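Local coordinates for uncharacterized protein VP1736 (Vibrio parahaemolyticus, PDB 3LXQ) that is of unknown function but belongs to the sulfatase family of the alkaline phosphatase clan, with a mixed beta sheet flanked by helices, at residues 136-141 with 150-155; 143-148 with 433-438; 161-166 with 360-365; 347-352 with 365-370. All coordinates share one frame; numbering follows the deposited sequence.

Interaction 1: residues 136-141 with 150-155; sequences GIEAVT and RAVVKL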
loop_
_atom_site.group_PDB
_atom_site.type_symbol
_atom_site.label_atom_id
_atom_site.label_comp_id
_atom_site.label_asym_id
_atom_site.label_seq_id
_atom_site.Cartn_x
_atom_site.Cartn_y
_atom_site.Cartn_z
ATOM N N GLY A 136 -4.721 0.905 -3.822
ATOM C CA GLY A 136 -3.502 0.305 -3.243
ATOM C C GLY A 136 -2.226 0.784 -3.908
ATOM O O GLY A 136 -1.189 0.965 -3.242
ATOM N N ILE A 137 -2.282 0.989 -5.221
ATOM C CA ILE A 137 -1.157 1.610 -5.958
ATOM C C ILE A 137 -0.985 3.065 -5.511
ATOM O O ILE A 137 0.138 3.520 -5.265
ATOM C CB ILE A 137 -1.371 1.516 -7.494
ATOM C CG1 ILE A 137 -1.444 0.042 -7.920
ATOM C CG2 ILE A 137 -0.260 2.274 -8.257
ATOM C CD1 ILE A 137 -2.035 -0.195 -9.307
ATOM N N GLU A 138 -2.093 3.798 -5.419
ATOM C CA GLU A 138 -2.096 5.164 -4.863
ATOM C C GLU A 138 -1.352 5.236 -3.529
ATOM O O GLU A 138 -0.435 6.050 -3.355
ATOM C CB GLU A 138 -3.539 5.618 -4.680
ATOM C CG GLU A 138 -3.774 6.856 -3.830
ATOM C CD GLU A 138 -5.257 7.219 -3.812
ATOM O OE1 GLU A 138 -6.028 6.467 -3.180
ATOM O OE2 GLU A 138 -5.657 8.226 -4.452
ATOM N N ALA A 139 -1.737 4.354 -2.606
ATOM C CA ALA A 139 -1.195 4.360 -1.255
ATOM C C ALA A 139 0.290 4.092 -1.191
ATOM O O ALA A 139 0.974 4.712 -0.392
ATOM C CB ALA A 139 -1.923 3.361 -0.376
ATOM N N VAL A 140 0.799 3.153 -1.990
ATOM C CA VAL A 140 2.224 2.790 -1.851
ATOM C C VAL A 140 3.135 3.568 -2.777
ATOM O O VAL A 140 4.357 3.566 -2.593
ATOM C CB VAL A 140 2.472 1.262 -2.007
ATOM C CG1 VAL A 140 1.644 0.498 -0.982
ATOM C CG2 VAL A 140 2.160 0.779 -3.445
ATOM N N THR A 141 2.577 4.255 -3.764
ATOM C CA THR A 141 3.452 5.049 -4.645
ATOM C C THR A 141 3.411 6.538 -4.325
ATOM O O THR A 141 4.354 7.270 -4.643
ATOM C CB THR A 141 3.143 4.854 -6.140
ATOM O OG1 THR A 141 1.810 5.288 -6.415
ATOM C CG2 THR A 141 3.310 3.406 -6.526
ATOM N N ARG A 150 -12.507 8.185 -7.144
ATOM C CA ARG A 150 -11.550 7.169 -7.558
ATOM C C ARG A 150 -10.152 7.593 -7.122
ATOM O O ARG A 150 -9.866 8.781 -6.986
ATOM C CB ARG A 150 -11.613 6.965 -9.073
ATOM C CG ARG A 150 -13.025 6.696 -9.600
ATOM C CD ARG A 150 -13.091 6.501 -11.120
ATOM N NE ARG A 150 -12.396 7.537 -11.892
ATOM C CZ ARG A 150 -12.923 8.702 -12.278
ATOM N NH1 ARG A 150 -14.169 9.021 -11.949
ATOM N NH2 ARG A 150 -12.192 9.561 -12.994
ATOM N N ALA A 151 -9.283 6.615 -6.878
ATOM C CA ALA A 151 -7.854 6.904 -6.689
ATOM C C ALA A 151 -7.288 7.793 -7.812
ATOM O O ALA A 151 -7.770 7.758 -8.951
ATOM C CB ALA A 151 -7.086 5.611 -6.613
ATOM N N VAL A 152 -6.247 8.560 -7.484
ATOM C CA VAL A 152 -5.626 9.511 -8.409
ATOM C C VAL A 152 -4.966 8.850 -9.621
ATOM O O VAL A 152 -4.583 9.540 -10.567
ATOM C CB VAL A 152 -4.572 10.435 -7.713
ATOM C CG1 VAL A 152 -5.140 11.099 -6.469
ATOM C CG2 VAL A 152 -3.280 9.681 -7.424
ATOM N N VAL A 153 -4.836 7.525 -9.602
ATOM C CA VAL A 153 -4.339 6.800 -10.786
ATOM C C VAL A 153 -5.281 7.051 -11.964
ATOM O O VAL A 153 -4.854 7.054 -13.129
ATOM C CB VAL A 153 -4.213 5.280 -10.535
ATOM C CG1 VAL A 153 -3.682 4.556 -11.783
ATOM C CG2 VAL A 153 -3.332 5.001 -9.315
ATOM N N LYS A 154 -6.552 7.293 -11.643
ATOM C CA LYS A 154 -7.597 7.476 -12.650
ATOM C C LYS A 154 -8.146 8.902 -12.734
ATOM O O LYS A 154 -9.079 9.160 -13.493
ATOM C CB LYS A 154 -8.751 6.485 -12.412
ATOM C CG LYS A 154 -8.383 5.051 -12.706
ATOM C CD LYS A 154 -9.542 4.105 -12.485
ATOM C CE LYS A 154 -9.231 2.761 -13.115
ATOM N NZ LYS A 154 -10.257 1.738 -12.777
ATOM N N LEU A 155 -7.582 9.834 -11.971
ATOM C CA LEU A 155 -8.099 11.200 -12.014
ATOM C C LEU A 155 -7.270 12.046 -12.976
ATOM O O LEU A 155 -6.073 11.833 -13.108
ATOM C CB LEU A 155 -8.181 11.805 -10.611
ATOM C CG LEU A 155 -9.140 11.095 -9.648
ATOM C CD1 LEU A 155 -9.103 11.759 -8.290
ATOM C CD2 LEU A 155 -10.580 11.066 -10.177
#
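E138, on helix 133-141, is the side chain that carries this contact with the turn at 150-155. Its CB starts 4.0 Å from A151 CB. CG stands anti to the backbone N (chi1 166°) and the chain runs on extended, so the carboxylate is carried out over the A151 methyl: E138 CD lies 3.7 Å from A151 CB. At the tip the two oxygens part company. OE1 turns back to its own helix, where R135 holds it in a salt bridge one turn earlier. OE2 accepts the backbone N of V152 at 3.1 Å in a fairly straight bond (N-H...O 164°), although the donor stands well above the carboxylate plane, 49° out of it. V152 CG1 rests 3.5 Å from the same OE2. The glutamate thus meets the type I turn from A151 to K154 at its second residue, with both of its buried oxygens engaged. Alongside, I137 CG2 packs on V153 CG2 at 4.2 Å. The contact is wedged into the fold: I137 and both valines lean on helix 189-195, and I137 also reaches F246 of strand 241-246 in the mixed sheet.

Interaction 2: residues 143-148 with 433-438; sequences GFPPSP and LFASKA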
loop_
_atom_site.group_PDB
_atom_site.type_symbol
_atom_site.label_atom_id
_atom_site.label_comp_id
_atom_site.label_asym_id
_atom_site.label_seq_id
_atom_site.Cartn_x
_atom_site.Cartn_y
_atom_site.Cartn_z
ATOM N N GLY A 143 1.250 7.751 -1.218
ATOM C CA GLY A 143 0.964 7.965 0.203
ATOM C C GLY A 143 -0.267 8.811 0.415
ATOM O O GLY A 143 -0.578 9.179 1.549
ATOM N N PHE A 144 -0.983 9.090 -0.681
ATOM C CA PHE A 144 -2.125 9.989 -0.690
ATOM C C PHE A 144 -3.284 9.260 -0.056
ATOM O O PHE A 144 -3.531 8.100 -0.388
ATOM C CB PHE A 144 -2.468 10.368 -2.137
ATOM C CG PHE A 144 -3.404 11.558 -2.283
ATOM C CD1 PHE A 144 -3.088 12.799 -1.734
ATOM C CD2 PHE A 144 -4.567 11.442 -3.035
ATOM C CE1 PHE A 144 -3.938 13.889 -1.885
ATOM C CE2 PHE A 144 -5.423 12.532 -3.208
ATOM C CZ PHE A 144 -5.111 13.758 -2.636
ATOM N N PRO A 145 -3.986 9.921 0.873
ATOM C CA PRO A 145 -5.138 9.321 1.543
ATOM C C PRO A 145 -6.325 9.218 0.594
ATOM O O PRO A 145 -6.253 9.700 -0.534
ATOM C CB PRO A 145 -5.455 10.306 2.690
ATOM C CG PRO A 145 -4.324 11.249 2.745
ATOM C CD PRO A 145 -3.709 11.272 1.393
ATOM N N PRO A 146 -7.397 8.556 1.035
ATOM C CA PRO A 146 -8.549 8.226 0.194
ATOM C C PRO A 146 -9.612 9.326 0.118
ATOM O O PRO A 146 -9.642 10.236 0.952
ATOM C CB PRO A 146 -9.126 6.969 0.869
ATOM C CG PRO A 146 -8.752 7.128 2.328
ATOM C CD PRO A 146 -7.470 7.945 2.369
ATOM N N SER A 147 -10.470 9.241 -0.894
ATOM C CA SER A 147 -11.627 10.119 -1.018
ATOM C C SER A 147 -12.795 9.250 -1.435
ATOM O O SER A 147 -12.602 8.052 -1.671
ATOM C CB SER A 147 -11.365 11.247 -2.043
ATOM O OG SER A 147 -11.346 10.773 -3.383
ATOM N N PRO A 148 -14.015 9.825 -1.504
ATOM C CA PRO A 148 -15.165 9.114 -2.083
ATOM C C PRO A 148 -15.023 8.950 -3.586
ATOM O O PRO A 148 -15.814 8.242 -4.198
ATOM C CB PRO A 148 -16.345 10.050 -1.791
ATOM C CG PRO A 148 -15.894 10.887 -0.688
ATOM C CD PRO A 148 -14.432 11.083 -0.874
ATOM N N LEU A 433 -11.810 14.527 4.611
ATOM C CA LEU A 433 -11.916 15.608 3.633
ATOM C C LEU A 433 -10.626 15.925 2.898
ATOM O O LEU A 433 -10.653 16.566 1.838
ATOM C CB LEU A 433 -12.381 16.886 4.329
ATOM C CG LEU A 433 -13.785 16.924 4.911
ATOM C CD1 LEU A 433 -13.960 18.186 5.747
ATOM C CD2 LEU A 433 -14.828 16.862 3.800
ATOM N N PHE A 434 -9.497 15.513 3.468
ATOM C CA PHE A 434 -8.208 16.053 3.025
ATOM C C PHE A 434 -7.888 15.766 1.555
ATOM O O PHE A 434 -7.620 16.695 0.792
ATOM C CB PHE A 434 -7.052 15.609 3.941
ATOM C CG PHE A 434 -5.697 15.985 3.414
ATOM C CD1 PHE A 434 -5.295 17.313 3.388
ATOM C CD2 PHE A 434 -4.834 15.016 2.921
ATOM C CE1 PHE A 434 -4.056 17.671 2.892
ATOM C CE2 PHE A 434 -3.589 15.365 2.418
ATOM C CZ PHE A 434 -3.196 16.704 2.403
ATOM N N ALA A 435 -7.920 14.494 1.165
ATOM C CA ALA A 435 -7.558 14.100 -0.192
ATOM C C ALA A 435 -8.431 14.794 -1.229
ATOM O O ALA A 435 -7.921 15.284 -2.246
ATOM C CB ALA A 435 -7.621 12.602 -0.364
ATOM N N SER A 436 -9.732 14.851 -0.956
ATOM C CA SER A 436 -10.690 15.530 -1.824
ATOM C C SER A 436 -10.330 17.015 -2.021
ATOM O O SER A 436 -10.357 17.520 -3.140
ATOM C CB SER A 436 -12.096 15.368 -1.263
ATOM O OG SER A 436 -13.049 16.022 -2.068
ATOM N N LYS A 437 -9.942 17.691 -0.941
ATOM C CA LYS A 437 -9.549 19.093 -1.034
ATOM C C LYS A 437 -8.152 19.280 -1.631
ATOM O O LYS A 437 -7.914 20.238 -2.377
ATOM C CB LYS A 437 -9.671 19.781 0.331
ATOM C CG LYS A 437 -11.097 20.178 0.715
ATOM C CD LYS A 437 -11.378 21.622 0.293
ATOM C CE LYS A 437 -12.807 22.046 0.590
ATOM N NZ LYS A 437 -13.760 21.707 -0.517
ATOM N N ALA A 438 -7.228 18.380 -1.301
ATOM C CA ALA A 438 -5.841 18.483 -1.783
ATOM C C ALA A 438 -5.791 18.301 -3.291
ATOM O O ALA A 438 -5.003 18.962 -3.987
ATOM C CB ALA A 438 -4.942 17.454 -1.088
HETATM O O HOH W 1 -8.489 12.281 2.679
HETATM O O HOH W 2 -10.935 12.903 0.770
#
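Here a proline-rich loop of the sulfatase-like domain, following helix 133-141, lies against helix 422-441 near the chain's C-terminal end. The methyl of A435 is the centre of the first shell. It points into the loop, with P145 O 3.2 Å and P146 O 3.4 Å from A435 CB, and one face of the F144 ring lies over it. The far end of that ring does the touching: F144 CZ is 3.6 Å from A435 CB, while A438 CB, one helical turn on, sits in the ring plane at the edge, 3.8 Å from F144 CE1. Two alanines therefore meet a phenyl ring on two different sides. Beside them P145 CG approaches the edge of the F434 ring, 3.8 Å from CD2, the proline meeting the ring at a slant. Both phenylalanines have CG anti to the backbone N, which swings their rings into the contact. Further out, F144 is braced by an edge-to-face F162 and by Y444, whose ring is inclined at about 55°. T142 OG1 hydrogen-bonds F144 N, and S147 OG bonds S149 N. No direct hydrogen bond joins loop and helix. Water bridges the gap twice: one molecule accepts from A435 N at 2.7 Å and another from S436 N at 2.9 Å, and both lie close to the same carbonyl oxygen, P146 O.

Interaction 3: residues 161-166 with 360-365; sequences GFFTIA and TPMIGR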
loop_
_atom_site.group_PDB
_atom_site.type_symbol
_atom_site.label_atom_id
_atom_site.label_comp_id
_atom_site.label_asym_id
_atom_site.label_seq_id
_atom_site.Cartn_x
_atom_site.Cartn_y
_atom_site.Cartn_z
ATOM N N GLY A 161 2.927 15.417 -12.974
ATOM C CA GLY A 161 3.434 16.205 -11.857
ATOM C C GLY A 161 2.720 16.047 -10.516
ATOM O O GLY A 161 2.722 16.962 -9.704
ATOM N N PHE A 162 2.097 14.898 -10.280
ATOM C CA PHE A 162 1.549 14.593 -8.955
ATOM C C PHE A 162 2.698 14.028 -8.127
ATOM O O PHE A 162 3.642 13.449 -8.679
ATOM C CB PHE A 162 0.408 13.583 -9.076
ATOM C CG PHE A 162 -0.498 13.501 -7.859
ATOM C CD1 PHE A 162 -1.477 14.464 -7.631
ATOM C CD2 PHE A 162 -0.402 12.421 -6.975
ATOM C CE1 PHE A 162 -2.321 14.377 -6.541
ATOM C CE2 PHE A 162 -1.228 12.331 -5.864
ATOM C CZ PHE A 162 -2.204 13.304 -5.646
ATOM N N PHE A 163 2.647 14.194 -6.808
ATOM C CA PHE A 163 3.698 13.619 -5.993
ATOM C C PHE A 163 3.679 12.089 -5.981
ATOM O O PHE A 163 2.646 11.471 -5.689
ATOM C CB PHE A 163 3.722 14.153 -4.548
ATOM C CG PHE A 163 4.742 13.447 -3.706
ATOM C CD1 PHE A 163 6.071 13.852 -3.715
ATOM C CD2 PHE A 163 4.406 12.288 -3.022
ATOM C CE1 PHE A 163 7.029 13.153 -2.981
ATOM C CE2 PHE A 163 5.363 11.584 -2.299
ATOM C CZ PHE A 163 6.653 12.015 -2.263
ATOM N N THR A 164 4.825 11.497 -6.324
ATOM C CA THR A 164 5.066 10.054 -6.163
ATOM C C THR A 164 6.498 9.838 -5.638
ATOM O O THR A 164 7.389 10.643 -5.927
ATOM C CB THR A 164 4.912 9.246 -7.497
ATOM O OG1 THR A 164 5.966 9.601 -8.407
ATOM C CG2 THR A 164 3.558 9.488 -8.158
ATOM N N ILE A 165 6.724 8.741 -4.916
ATOM C CA ILE A 165 8.089 8.378 -4.521
ATOM C C ILE A 165 8.907 7.939 -5.734
ATOM O O ILE A 165 10.134 7.927 -5.682
ATOM C CB ILE A 165 8.152 7.280 -3.422
ATOM C CG1 ILE A 165 7.474 5.986 -3.888
ATOM C CG2 ILE A 165 7.558 7.801 -2.092
ATOM C CD1 ILE A 165 7.985 4.719 -3.169
ATOM N N ALA A 166 8.219 7.577 -6.819
ATOM C CA ALA A 166 8.876 7.256 -8.082
ATOM C C ALA A 166 9.668 8.443 -8.581
ATOM O O ALA A 166 10.875 8.311 -8.839
ATOM C CB ALA A 166 7.872 6.819 -9.137
ATOM N N THR A 360 8.481 15.986 1.639
ATOM C CA THR A 360 7.319 15.648 0.834
ATOM C C THR A 360 6.047 16.125 1.524
ATOM O O THR A 360 6.077 16.455 2.715
ATOM C CB THR A 360 7.219 14.117 0.581
ATOM O OG1 THR A 360 6.525 13.484 1.660
ATOM C CG2 THR A 360 8.603 13.481 0.399
ATOM N N PRO A 361 4.919 16.154 0.784
ATOM C CA PRO A 361 3.649 16.470 1.420
ATOM C C PRO A 361 2.951 15.260 2.051
ATOM O O PRO A 361 1.825 15.391 2.515
ATOM C CB PRO A 361 2.820 17.036 0.266
ATOM C CG PRO A 361 3.313 16.293 -0.917
ATOM C CD PRO A 361 4.799 16.129 -0.686
HETATM N N MSE A 362 3.607 14.101 2.085
HETATM C CA MSE A 362 3.010 12.886 2.665
HETATM C C MSE A 362 2.709 13.032 4.156
HETATM O O MSE A 362 3.560 13.469 4.929
HETATM C CB MSE A 362 3.906 11.660 2.448
HETATM C CG MSE A 362 4.234 11.354 1.002
HETATM SE SE MSE A 362 5.011 9.580 0.806
HETATM C CE MSE A 362 6.841 9.960 1.370
ATOM N N ILE A 363 1.497 12.651 4.555
ATOM C CA ILE A 363 1.104 12.722 5.948
ATOM C C ILE A 363 1.193 11.355 6.642
ATOM O O ILE A 363 0.964 11.246 7.847
ATOM C CB ILE A 363 -0.292 13.357 6.133
ATOM C CG1 ILE A 363 -1.386 12.479 5.506
ATOM C CG2 ILE A 363 -0.300 14.761 5.547
ATOM C CD1 ILE A 363 -2.799 12.905 5.862
ATOM N N GLY A 364 1.544 10.320 5.879
ATOM C CA GLY A 364 1.803 8.997 6.441
ATOM C C GLY A 364 3.045 8.967 7.325
ATOM O O GLY A 364 3.967 9.767 7.152
ATOM N N ARG A 365 3.069 8.012 8.250
ATOM C CA ARG A 365 4.044 7.957 9.336
ATOM C C ARG A 365 5.301 7.200 8.911
ATOM O O ARG A 365 5.226 6.212 8.171
ATOM C CB ARG A 365 3.434 7.264 10.551
ATOM C CG ARG A 365 2.456 8.104 11.363
ATOM C CD ARG A 365 1.070 8.261 10.711
ATOM N NE ARG A 365 0.170 8.998 11.605
ATOM C CZ ARG A 365 -0.517 8.441 12.606
ATOM N NH1 ARG A 365 -0.449 7.130 12.822
ATOM N NH2 ARG A 365 -1.289 9.199 13.394
#
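Two hydrogen bonds grip T164 OG1, one with the backbone N of D167 and one with N196 O. The first makes T164 the N-cap of helix 165-171, which begins two residues past F163. Across the contact T360 OG1 has a similar task: it accepts from M362 N at 3.0 Å (N-H...O 155°), closing an ST turn that folds T360, P361 and M362 round a single aromatic ring. That ring belongs to F163, whose CG is anti to the backbone N and whose side chain reaches straight into the curve of the turn. P361 CD lies over one face, 4.2 Å from the F163 ring centroid and 21° off its normal, a CH-pi contact. At the far end of the ring T360 CB comes within 3.6 Å of F163 CZ. M362, a selenomethionine in the model, crosses the phenylalanine at about a right angle, with its CG 3.5 Å from F163 CE2. A bend at chi3 turns the terminal methyl toward the helix start, where M362 CE meets I165 CG2 at 4.1 Å. The side chain is further covered by L351 of helix 346-353. The M362 SE atom stands obliquely to the F163 ring, 5.0 Å from its centroid, so the arrangement is an ST turn whose residues pack against an aromatic ring, completed by a Met-aromatic contact.

Interaction 4: residues 347-352 with 365-370; sequences PPTLLS and RDLTKP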
loop_
_atom_site.group_PDB
_atom_site.type_symbol
_atom_site.label_atom_id
_atom_site.label_comp_id
_atom_site.label_asym_id
_atom_site.label_seq_id
_atom_site.Cartn_x
_atom_site.Cartn_y
_atom_site.Cartn_z
ATOM N N PRO A 347 5.168 4.269 2.269
ATOM C CA PRO A 347 6.222 5.001 1.551
ATOM C C PRO A 347 7.140 5.845 2.442
ATOM O O PRO A 347 8.336 5.792 2.219
ATOM C CB PRO A 347 5.471 5.880 0.546
ATOM C CG PRO A 347 4.057 5.442 0.574
ATOM C CD PRO A 347 3.836 4.445 1.660
ATOM N N PRO A 348 6.594 6.631 3.414
ATOM C CA PRO A 348 7.506 7.336 4.352
ATOM C C PRO A 348 8.413 6.395 5.155
ATOM O O PRO A 348 9.594 6.699 5.370
ATOM C CB PRO A 348 6.555 8.107 5.298
ATOM C CG PRO A 348 5.148 7.829 4.814
ATOM C CD PRO A 348 5.205 7.121 3.516
ATOM N N THR A 349 7.866 5.261 5.590
ATOM C CA THR A 349 8.668 4.240 6.273
ATOM C C THR A 349 9.800 3.685 5.394
ATOM O O THR A 349 10.955 3.572 5.845
ATOM C CB THR A 349 7.787 3.089 6.798
ATOM O OG1 THR A 349 6.760 3.618 7.653
ATOM C CG2 THR A 349 8.613 2.052 7.559
ATOM N N LEU A 350 9.477 3.363 4.144
ATOM C CA LEU A 350 10.438 2.732 3.237
ATOM C C LEU A 350 11.567 3.677 2.832
ATOM O O LEU A 350 12.741 3.269 2.813
ATOM C CB LEU A 350 9.726 2.157 2.004
ATOM C CG LEU A 350 8.714 1.028 2.276
ATOM C CD1 LEU A 350 7.707 0.904 1.139
ATOM C CD2 LEU A 350 9.401 -0.305 2.555
ATOM N N LEU A 351 11.226 4.934 2.528
ATOM C CA LEU A 351 12.246 5.954 2.234
ATOM C C LEU A 351 13.245 6.094 3.378
ATOM O O LEU A 351 14.455 6.274 3.162
ATOM C CB LEU A 351 11.610 7.318 1.963
ATOM C CG LEU A 351 10.847 7.551 0.659
ATOM C CD1 LEU A 351 10.446 9.009 0.595
ATOM C CD2 LEU A 351 11.656 7.150 -0.588
ATOM N N SER A 352 12.722 6.013 4.593
ATOM C CA SER A 352 13.525 6.149 5.788
ATOM C C SER A 352 14.456 4.958 5.911
ATOM O O SER A 352 15.620 5.117 6.294
ATOM C CB SER A 352 12.620 6.283 7.018
ATOM O OG SER A 352 13.337 6.724 8.164
ATOM N N ARG A 365 3.069 8.012 8.250
ATOM C CA ARG A 365 4.044 7.957 9.336
ATOM C C ARG A 365 5.301 7.200 8.911
ATOM O O ARG A 365 5.226 6.212 8.171
ATOM C CB ARG A 365 3.434 7.264 10.551
ATOM C CG ARG A 365 2.456 8.104 11.363
ATOM C CD ARG A 365 1.070 8.261 10.711
ATOM N NE ARG A 365 0.170 8.998 11.605
ATOM C CZ ARG A 365 -0.517 8.441 12.606
ATOM N NH1 ARG A 365 -0.449 7.130 12.822
ATOM N NH2 ARG A 365 -1.289 9.199 13.394
ATOM N N ASP A 366 6.447 7.693 9.363
ATOM C CA ASP A 366 7.709 6.968 9.256
ATOM C C ASP A 366 7.738 6.065 10.466
ATOM O O ASP A 366 7.989 6.505 11.593
ATOM C CB ASP A 366 8.884 7.941 9.271
ATOM C CG ASP A 366 10.254 7.244 9.289
ATOM O OD1 ASP A 366 10.333 6.000 9.415
ATOM O OD2 ASP A 366 11.275 7.965 9.182
ATOM N N LEU A 367 7.468 4.793 10.243
ATOM C CA LEU A 367 7.259 3.884 11.368
ATOM C C LEU A 367 8.561 3.272 11.884
ATOM O O LEU A 367 8.535 2.426 12.779
ATOM C CB LEU A 367 6.218 2.819 11.019
ATOM C CG LEU A 367 4.810 3.394 10.809
ATOM C CD1 LEU A 367 3.904 2.423 10.067
ATOM C CD2 LEU A 367 4.177 3.874 12.125
ATOM N N THR A 368 9.687 3.716 11.327
ATOM C CA THR A 368 10.990 3.381 11.888
ATOM C C THR A 368 11.195 4.179 13.177
ATOM O O THR A 368 12.094 3.884 13.962
ATOM C CB THR A 368 12.171 3.690 10.932
ATOM O OG1 THR A 368 12.250 5.101 10.703
ATOM C CG2 THR A 368 12.049 2.933 9.606
ATOM N N LYS A 369 10.339 5.180 13.375
ATOM C CA LYS A 369 10.400 6.070 14.517
ATOM C C LYS A 369 9.214 5.818 15.441
ATOM O O LYS A 369 8.195 5.270 14.995
ATOM C CB LYS A 369 10.436 7.531 14.046
ATOM C CG LYS A 369 11.695 7.835 13.231
ATOM C CD LYS A 369 11.665 9.207 12.599
ATOM C CE LYS A 369 13.031 9.512 12.006
ATOM N NZ LYS A 369 12.963 10.597 11.006
ATOM N N PRO A 370 9.343 6.225 16.726
ATOM C CA PRO A 370 8.312 5.978 17.728
ATOM C C PRO A 370 6.983 6.590 17.358
ATOM O O PRO A 370 6.916 7.632 16.714
ATOM C CB PRO A 370 8.866 6.670 18.988
ATOM C CG PRO A 370 10.332 6.678 18.798
ATOM C CD PRO A 370 10.505 6.925 17.320
#
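T349 and S352, three residues apart on helix 346-353, present their hydroxyls to the turn at 366-369. T349 OG1 lies anti to its carbonyl carbon and accepts from the backbone N of L367 at 2.9 Å, nearly straight (163°); the same oxygen is also hydrogen-bonded to D345 O, a turn back. S352 OG, anti to its backbone N (chi1 -166°), reaches D366 from one turn further along the helix and donates to the syn lone pair of OD2 at 2.6 Å. D366 has its CG anti to the backbone N as well (chi1 175°), so its carboxylate is carried against the S352 side chain. OD1 faces its own turn: T368 N donates to it at 3.0 Å, forming an Asx turn, and T368 OG1 donates at a very short 2.5 Å, both from above the carboxylate plane. T368 and T349 lie side by side, pointing in opposite directions, their CG2 methyls 4.1 Å apart. P348 CB lies 3.7 Å from R365 O. K369 NZ offers D366 OD2 a long salt bridge. A buried carboxylate met by three neutral donors and a distant ammonium would probably stay ionised, its two oxygens stabilised by hydrogen bonds from both the turn and the helix.

The four contacts are buried and touch one another, with centres about 11 to 20 Å apart. Interactions 1 and 2, with centres about 11 Å apart, meet where helix 133-141 ends: E138 O is 3.2 Å from G143 N, probably a hydrogen bond, and V152 CG1 is 3.5 Å from F144 CD2. The same helix end leads to interaction 3, since T141 O lies 2.8 Å from I165 N. Interaction 2 also touches interaction 3 through P145 CG and I363 CD1, 3.8 Å apart. Interactions 3 and 4 share R365, and M362 SE packs 3.7 Å from P347 CB. Interactions 3 and 4 both lie, in sequence, within the long loop closed by interaction 2.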